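Local coordinates for McyG protein (Microcystis aeruginosa PCC 7806, PDB 4R0M) that probably activates phenylalanine-type starter acids as acyl-adenylates and passes them to its peptidyl carrier domain during microcystin assembly, at residues A[29-39]-A[241-251]; A[212-220]-A[232-241]. All coordinates share one frame; numbering follows the deposited sequence.

Contact 1: A[29-39]-A[241-251]; sequences HNNHGITYIRN and ACDQIHVPMEL
Ile37 packs its CG1 against Ile245 of the adjacent strand and Val247 just past its end, 3.8 Å from Ile245 CG2 and equally near CG2 of Val247, beside which its side chain lies pointing the same way. Beta-branched residues such as isoleucine and valine suit an extended backbone. Among the residues facing the other way, Ile34 CG1 runs alongside Gln244 and meets its CG at 3.6 Å, while Ile34 CG2 sits at the edge of the His246 ring. Gln244 places CG between its backbone N and carbonyl carbon (chi1 65°) and then extends, so that OE1 accepts a bond from His246 NE2 at 2.7 Å, in the carbonyl plane on a lone pair and in the plane of the ring. Tyr48 OH bonds to Gln244 NE2 and Asn220 ND2 to His246 ND1, so both polar groups are satisfied inside the fold. Between the strands runs a parallel ladder, Gln244 N to Gly33 O, Thr35 N to Gln244 O, His246 N to Thr35 O and Ile37 N to His246 O. At the polar edge Asp243 uses both oxygens: OD1 takes Gly33 N at 3.2 Å, and OD2 takes His32 ND1 at 3.2 Å, in the imidazole plane but from above the carboxylate, the two planes 68° apart. An alanine at Asp243 would remove both acceptors and is likely to let the His32 ring turn. Beyond it, Ala241 CB rests over one face of the His29 ring, a CH-pi contact. The pairing sets strand 33-37 beside strand 243-246 in a mixed sheet, consistent with the large N-terminal subdomain of ANL adenylation domains.

Contact 2: A[212-220]-A[232-241]; sequences FTQQEVTLN and FLGIMAVDLA
Leu233 reaches from helix 227-240 to strand 217-220, its branches parted between two residues, in the helix-on-strand packing of a beta-alpha-beta unit. The segment axes run nearly antiparallel, at 159° and 8.4 Å apart, as expected where a helix returns the chain to the start of the next parallel strand. With CG anti to the carbonyl carbon (chi1 -61°), Leu233 sends CD2 to Thr218 CB at 3.8 Å, the two side chains sliding past each other in opposite directions, and CD1 to Asn220 CB at 3.7 Å, crossing it at a slant and lying beside OD1 as well. Asn220 ND2 bonds to Met222 O. Ala237, small enough for the helix to come near the strand, sets CB 3.9 Å from Thr218 OG1. Met236, a selenomethionine, crosses Phe212 at about a right angle; its bend at chi3 carries CE to 3.7 Å from Phe212 CD2, while SE stands obliquely beside the ring in a Met-aromatic contact. Phe212 CE2 also approaches the Phe232 ring at its edge, and the side chain of Phe232 comes within about 4 Å of the bound phenylalanyl-adenylate. At the helix end, Leu240 turns both methyls to Phe212, CD1 3.8 Å from Phe212 CB and CD2 3.5 Å from Phe212 O.

The two contacts have centres about 10 Å apart and meet in one mixed sheet, where strands 33-37, 243-246 and 217-220 are consecutive neighbours. Along the chain contact 2 is nested within the long loop that contact 1 closes: segment 29-39 comes first, then 212-220, helix 227-240, and strand 243-246. Ala241, shared by both, ends the helix as the C-prime residue of a Schellman motif and turns the chain into that strand. Probable hydrogen bonds from Ile245 N to Thr218 O and from Val247 N to Asn220 O join the contacts directly. Thus an early strand is added beside a local beta-alpha-beta unit whose helix carries Phe232 next to the adenylate.

Contact 1: A[29-39]-A[241-251]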
# COMPACT_ATOMS: atom_id res chain seq x y z
N HIS A 29 2.83 27.73 -9.97
CA HIS A 29 1.87 27.91 -8.88
C HIS A 29 2.62 27.99 -7.57
O HIS A 29 2.63 27.03 -6.80
CB HIS A 29 0.86 26.77 -8.86
CG HIS A 29 0.15 26.56 -10.17
ND1 HIS A 29 -1.11 26.98 -10.38
CD2 HIS A 29 0.57 25.95 -11.35
CE1 HIS A 29 -1.48 26.65 -11.64
NE2 HIS A 29 -0.45 26.02 -12.23
N ASN A 30 3.26 29.13 -7.33
CA ASN A 30 3.99 29.36 -6.07
C ASN A 30 3.05 29.41 -4.86
O ASN A 30 3.49 29.54 -3.72
CB ASN A 30 4.88 30.61 -6.16
CG ASN A 30 4.19 31.78 -6.84
OD1 ASN A 30 3.00 32.05 -6.62
ND2 ASN A 30 4.93 32.50 -7.68
N ASN A 31 1.77 29.33 -5.18
CA ASN A 31 0.72 29.21 -4.20
C ASN A 31 0.81 27.89 -3.42
O ASN A 31 0.65 27.83 -2.23
CB ASN A 31 -0.70 29.34 -4.85
CG ASN A 31 -1.07 30.76 -5.34
OD1 ASN A 31 -0.54 31.72 -4.89
ND2 ASN A 31 -2.07 30.85 -6.14
N HIS A 32 1.05 26.81 -4.15
CA HIS A 32 0.89 25.45 -3.66
C HIS A 32 2.17 24.68 -3.56
O HIS A 32 3.21 25.10 -4.08
CB HIS A 32 -0.12 24.71 -4.53
CG HIS A 32 -1.44 25.42 -4.68
ND1 HIS A 32 -2.38 25.39 -3.72
CD2 HIS A 32 -1.96 26.19 -5.72
CE1 HIS A 32 -3.45 26.11 -4.12
NE2 HIS A 32 -3.19 26.60 -5.35
N GLY A 33 2.10 23.54 -2.88
CA GLY A 33 3.26 22.67 -2.69
C GLY A 33 3.01 21.59 -1.65
O GLY A 33 1.87 21.16 -1.44
N ILE A 34 4.08 21.16 -1.00
CA ILE A 34 4.01 20.07 -0.03
C ILE A 34 4.06 20.60 1.40
O ILE A 34 4.95 21.36 1.77
CB ILE A 34 5.13 19.04 -0.26
CG1 ILE A 34 5.16 18.60 -1.73
CG2 ILE A 34 4.95 17.84 0.66
CD1 ILE A 34 6.42 17.88 -2.14
N THR A 35 3.07 20.18 2.19
CA THR A 35 3.05 20.41 3.62
C THR A 35 3.46 19.12 4.33
O THR A 35 2.77 18.10 4.22
CB THR A 35 1.66 20.86 4.11
OG1 THR A 35 1.25 22.03 3.39
CG2 THR A 35 1.67 21.17 5.61
N TYR A 36 4.59 19.16 5.03
CA TYR A 36 5.06 18.02 5.81
C TYR A 36 4.63 18.17 7.26
O TYR A 36 4.97 19.16 7.92
CB TYR A 36 6.59 17.92 5.76
CG TYR A 36 7.20 17.82 4.39
CD1 TYR A 36 7.27 16.60 3.72
CD2 TYR A 36 7.73 18.95 3.76
CE1 TYR A 36 7.85 16.50 2.46
CE2 TYR A 36 8.31 18.86 2.50
CZ TYR A 36 8.36 17.64 1.86
OH TYR A 36 8.94 17.55 0.61
N ILE A 37 3.88 17.18 7.75
CA ILE A 37 3.58 17.10 9.18
C ILE A 37 4.70 16.31 9.84
O ILE A 37 5.03 15.20 9.41
CB ILE A 37 2.22 16.43 9.46
CG1 ILE A 37 1.10 17.05 8.60
CG2 ILE A 37 1.87 16.48 10.95
CD1 ILE A 37 0.82 18.52 8.84
N ARG A 38 5.31 16.88 10.88
CA ARG A 38 6.35 16.19 11.63
C ARG A 38 5.75 15.34 12.74
O ARG A 38 4.55 15.43 13.01
CB ARG A 38 7.36 17.20 12.19
CG ARG A 38 8.38 17.67 11.16
CD ARG A 38 9.24 18.81 11.67
NE ARG A 38 8.51 20.08 11.72
CZ ARG A 38 9.01 21.25 11.34
NH1 ARG A 38 10.24 21.34 10.85
NH2 ARG A 38 8.26 22.34 11.43
N ASN A 39 6.57 14.51 13.37
CA ASN A 39 6.13 13.64 14.47
C ASN A 39 5.53 14.39 15.66
O ASN A 39 4.60 13.90 16.30
CB ASN A 39 7.26 12.72 14.93
CG ASN A 39 7.43 11.51 14.03
OD1 ASN A 39 6.61 10.60 14.03
ND2 ASN A 39 8.52 11.50 13.27
N ALA A 241 -0.96 20.32 -9.68
CA ALA A 241 -0.40 21.51 -9.02
C ALA A 241 -1.22 21.91 -7.79
O ALA A 241 -1.31 23.09 -7.44
CB ALA A 241 -0.27 22.67 -10.00
N CYS A 242 -1.80 20.92 -7.12
CA CYS A 242 -2.61 21.16 -5.93
C CYS A 242 -1.79 20.96 -4.66
O CYS A 242 -0.67 20.47 -4.71
CB CYS A 242 -3.84 20.24 -5.92
SG CYS A 242 -3.51 18.51 -5.51
N ASP A 243 -2.35 21.37 -3.52
CA ASP A 243 -1.71 21.16 -2.23
C ASP A 243 -1.69 19.68 -1.85
O ASP A 243 -2.69 18.98 -2.00
CB ASP A 243 -2.40 21.97 -1.14
CG ASP A 243 -1.91 23.41 -1.07
OD1 ASP A 243 -0.71 23.65 -1.32
OD2 ASP A 243 -2.73 24.30 -0.75
N GLN A 244 -0.53 19.21 -1.37
CA GLN A 244 -0.40 17.85 -0.86
C GLN A 244 0.22 17.81 0.53
O GLN A 244 1.15 18.56 0.84
CB GLN A 244 0.36 16.93 -1.84
CG GLN A 244 1.82 17.28 -2.08
CD GLN A 244 2.51 16.28 -2.99
OE1 GLN A 244 2.97 15.23 -2.55
NE2 GLN A 244 2.59 16.62 -4.27
N ILE A 245 -0.33 16.94 1.37
CA ILE A 245 0.10 16.81 2.76
C ILE A 245 0.59 15.39 3.02
O ILE A 245 -0.02 14.42 2.56
CB ILE A 245 -1.04 17.17 3.74
CG1 ILE A 245 -1.67 18.51 3.35
CG2 ILE A 245 -0.52 17.22 5.17
CD1 ILE A 245 -3.08 18.70 3.87
N HIS A 246 1.71 15.27 3.74
CA HIS A 246 2.27 13.98 4.10
C HIS A 246 2.52 13.87 5.58
O HIS A 246 3.26 14.68 6.16
CB HIS A 246 3.53 13.69 3.29
CG HIS A 246 3.26 13.47 1.83
ND1 HIS A 246 2.86 12.28 1.34
CD2 HIS A 246 3.31 14.35 0.75
CE1 HIS A 246 2.68 12.39 0.01
NE2 HIS A 246 2.95 13.65 -0.35
N VAL A 247 1.90 12.87 6.19
CA VAL A 247 1.96 12.63 7.63
C VAL A 247 2.65 11.28 7.86
O VAL A 247 2.37 10.33 7.13
CB VAL A 247 0.55 12.59 8.25
CG1 VAL A 247 0.61 12.74 9.77
CG2 VAL A 247 -0.34 13.68 7.65
N PRO A 248 3.55 11.19 8.86
CA PRO A 248 4.15 9.89 9.18
C PRO A 248 3.10 8.93 9.74
O PRO A 248 2.26 9.35 10.55
CB PRO A 248 5.21 10.22 10.24
CG PRO A 248 5.37 11.71 10.21
CD PRO A 248 4.04 12.25 9.76
N MSE A 249 3.14 7.68 9.31
CA MSE A 249 2.11 6.68 9.65
C MSE A 249 1.95 6.50 11.13
O MSE A 249 0.83 6.41 11.63
CB MSE A 249 2.44 5.34 8.99
CG MSE A 249 1.27 4.37 9.12
SE MSE A 249 1.62 2.69 8.14
CE MSE A 249 3.35 2.20 8.95
N GLU A 250 3.07 6.47 11.86
CA GLU A 250 3.05 6.24 13.30
C GLU A 250 2.25 7.29 14.08
O GLU A 250 1.67 6.98 15.12
CB GLU A 250 4.48 6.09 13.86
CG GLU A 250 5.37 7.33 13.74
CD GLU A 250 6.21 7.36 12.48
OE1 GLU A 250 7.34 7.90 12.55
OE2 GLU A 250 5.77 6.86 11.41
N LEU A 251 2.22 8.52 13.57
CA LEU A 251 1.45 9.60 14.20
C LEU A 251 -0.05 9.29 14.22
O LEU A 251 -0.72 9.52 15.23
CB LEU A 251 1.72 10.94 13.51
CG LEU A 251 1.15 12.21 14.15
CD1 LEU A 251 2.10 13.38 13.96
CD2 LEU A 251 -0.24 12.55 13.62

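Contact 2: A[212-220]-A[232-241]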
# COMPACT_ATOMS: atom_id res chain seq x y z
N PHE A 212 -10.85 15.99 -10.69
CA PHE A 212 -9.92 16.67 -9.79
C PHE A 212 -9.37 17.92 -10.46
O PHE A 212 -9.14 17.94 -11.67
CB PHE A 212 -8.77 15.75 -9.37
CG PHE A 212 -9.19 14.52 -8.61
CD1 PHE A 212 -10.32 14.52 -7.79
CD2 PHE A 212 -8.43 13.35 -8.67
CE1 PHE A 212 -10.69 13.39 -7.08
CE2 PHE A 212 -8.80 12.22 -7.97
CZ PHE A 212 -9.93 12.24 -7.17
N THR A 213 -9.16 18.97 -9.66
CA THR A 213 -8.60 20.23 -10.14
C THR A 213 -7.47 20.70 -9.22
O THR A 213 -7.19 20.04 -8.22
CB THR A 213 -9.68 21.34 -10.25
OG1 THR A 213 -10.34 21.49 -8.99
CG2 THR A 213 -10.71 20.99 -11.32
N GLN A 214 -6.84 21.82 -9.56
CA GLN A 214 -5.72 22.35 -8.76
C GLN A 214 -6.14 22.83 -7.37
O GLN A 214 -5.29 23.14 -6.53
CB GLN A 214 -4.98 23.46 -9.52
CG GLN A 214 -5.82 24.67 -9.89
CD GLN A 214 -4.98 25.89 -10.25
OE1 GLN A 214 -3.88 26.08 -9.73
NE2 GLN A 214 -5.50 26.72 -11.15
N GLN A 215 -7.45 22.89 -7.13
CA GLN A 215 -7.98 23.31 -5.83
C GLN A 215 -8.06 22.16 -4.81
O GLN A 215 -8.42 22.39 -3.65
CB GLN A 215 -9.36 23.96 -6.00
CG GLN A 215 -9.35 25.33 -6.68
CD GLN A 215 -9.49 25.25 -8.19
OE1 GLN A 215 -10.24 24.42 -8.72
NE2 GLN A 215 -8.77 26.12 -8.89
N GLU A 216 -7.73 20.94 -5.24
CA GLU A 216 -7.77 19.78 -4.36
C GLU A 216 -6.73 19.88 -3.25
O GLU A 216 -5.70 20.54 -3.40
CB GLU A 216 -7.55 18.46 -5.12
CG GLU A 216 -8.51 18.19 -6.28
CD GLU A 216 -9.96 18.04 -5.87
OE1 GLU A 216 -10.25 17.94 -4.65
OE2 GLU A 216 -10.83 18.02 -6.77
N VAL A 217 -7.03 19.25 -2.12
CA VAL A 217 -6.06 19.10 -1.04
C VAL A 217 -5.96 17.61 -0.69
O VAL A 217 -6.91 17.02 -0.17
CB VAL A 217 -6.46 19.92 0.21
CG1 VAL A 217 -5.43 19.75 1.31
CG2 VAL A 217 -6.62 21.40 -0.14
N THR A 218 -4.82 17.02 -1.02
CA THR A 218 -4.58 15.60 -0.74
C THR A 218 -3.83 15.43 0.57
O THR A 218 -2.99 16.26 0.92
CB THR A 218 -3.79 14.90 -1.87
OG1 THR A 218 -2.47 15.46 -1.96
CG2 THR A 218 -4.49 15.05 -3.21
N LEU A 219 -4.16 14.36 1.30
CA LEU A 219 -3.44 14.00 2.52
C LEU A 219 -3.08 12.52 2.51
O LEU A 219 -3.94 11.65 2.38
CB LEU A 219 -4.26 14.35 3.77
CG LEU A 219 -3.66 14.06 5.15
CD1 LEU A 219 -4.12 15.08 6.18
CD2 LEU A 219 -3.97 12.65 5.63
N ASN A 220 -1.78 12.25 2.65
CA ASN A 220 -1.27 10.89 2.75
C ASN A 220 -0.65 10.64 4.12
O ASN A 220 0.07 11.49 4.66
CB ASN A 220 -0.22 10.62 1.67
CG ASN A 220 0.45 9.27 1.84
OD1 ASN A 220 -0.17 8.23 1.70
ND2 ASN A 220 1.74 9.30 2.15
N PHE A 232 -0.46 8.28 -6.45
CA PHE A 232 -1.82 8.80 -6.22
C PHE A 232 -1.86 10.04 -5.33
O PHE A 232 -2.63 10.97 -5.58
CB PHE A 232 -2.74 7.69 -5.69
CG PHE A 232 -4.13 8.17 -5.32
CD1 PHE A 232 -4.94 8.82 -6.25
CD2 PHE A 232 -4.63 7.95 -4.04
CE1 PHE A 232 -6.21 9.26 -5.90
CE2 PHE A 232 -5.90 8.38 -3.69
CZ PHE A 232 -6.69 9.03 -4.62
N LEU A 233 -1.03 10.05 -4.28
CA LEU A 233 -1.01 11.17 -3.34
C LEU A 233 0.33 11.89 -3.34
O LEU A 233 0.69 12.56 -2.37
CB LEU A 233 -1.41 10.70 -1.94
CG LEU A 233 -2.81 10.10 -1.80
CD1 LEU A 233 -3.01 9.49 -0.43
CD2 LEU A 233 -3.90 11.12 -2.11
N GLY A 234 1.07 11.76 -4.44
CA GLY A 234 2.33 12.45 -4.63
C GLY A 234 2.37 13.10 -6.00
O GLY A 234 2.07 14.28 -6.14
N ILE A 235 2.72 12.30 -7.01
CA ILE A 235 2.87 12.77 -8.38
C ILE A 235 1.57 13.33 -8.97
O ILE A 235 1.61 14.30 -9.74
CB ILE A 235 3.46 11.67 -9.29
CG1 ILE A 235 4.91 11.36 -8.87
CG2 ILE A 235 3.40 12.06 -10.76
CD1 ILE A 235 5.39 9.98 -9.27
N MSE A 236 0.44 12.74 -8.61
CA MSE A 236 -0.87 13.26 -9.04
C MSE A 236 -1.05 14.69 -8.59
O MSE A 236 -1.46 15.54 -9.38
CB MSE A 236 -2.04 12.40 -8.54
CG MSE A 236 -3.33 12.85 -9.24
SE MSE A 236 -4.89 11.78 -8.71
CE MSE A 236 -5.19 12.62 -6.95
N ALA A 237 -0.72 14.96 -7.33
CA ALA A 237 -0.87 16.29 -6.76
C ALA A 237 0.02 17.31 -7.48
O ALA A 237 -0.39 18.45 -7.68
CB ALA A 237 -0.57 16.27 -5.27
N VAL A 238 1.21 16.87 -7.87
CA VAL A 238 2.13 17.70 -8.65
C VAL A 238 1.54 17.96 -10.05
O VAL A 238 1.55 19.09 -10.52
CB VAL A 238 3.53 17.05 -8.76
CG1 VAL A 238 4.48 17.95 -9.53
CG2 VAL A 238 4.09 16.77 -7.37
N ASP A 239 1.01 16.90 -10.67
CA ASP A 239 0.36 16.99 -11.98
C ASP A 239 -0.81 17.98 -11.96
O ASP A 239 -1.00 18.74 -12.90
CB ASP A 239 -0.13 15.61 -12.42
CG ASP A 239 -0.45 15.54 -13.91
OD1 ASP A 239 0.10 16.35 -14.69
OD2 ASP A 239 -1.24 14.66 -14.30
N LEU A 240 -1.57 17.96 -10.87
CA LEU A 240 -2.67 18.90 -10.66
C LEU A 240 -2.19 20.27 -10.20
O LEU A 240 -2.92 21.25 -10.31
CB LEU A 240 -3.65 18.34 -9.62
CG LEU A 240 -4.59 17.20 -10.03
CD1 LEU A 240 -5.14 16.52 -8.78
CD2 LEU A 240 -5.72 17.70 -10.92
N ALA A 241 -0.96 20.32 -9.68
CA ALA A 241 -0.40 21.51 -9.02
C ALA A 241 -1.22 21.91 -7.79
O ALA A 241 -1.31 23.09 -7.44
CB ALA A 241 -0.27 22.67 -10.00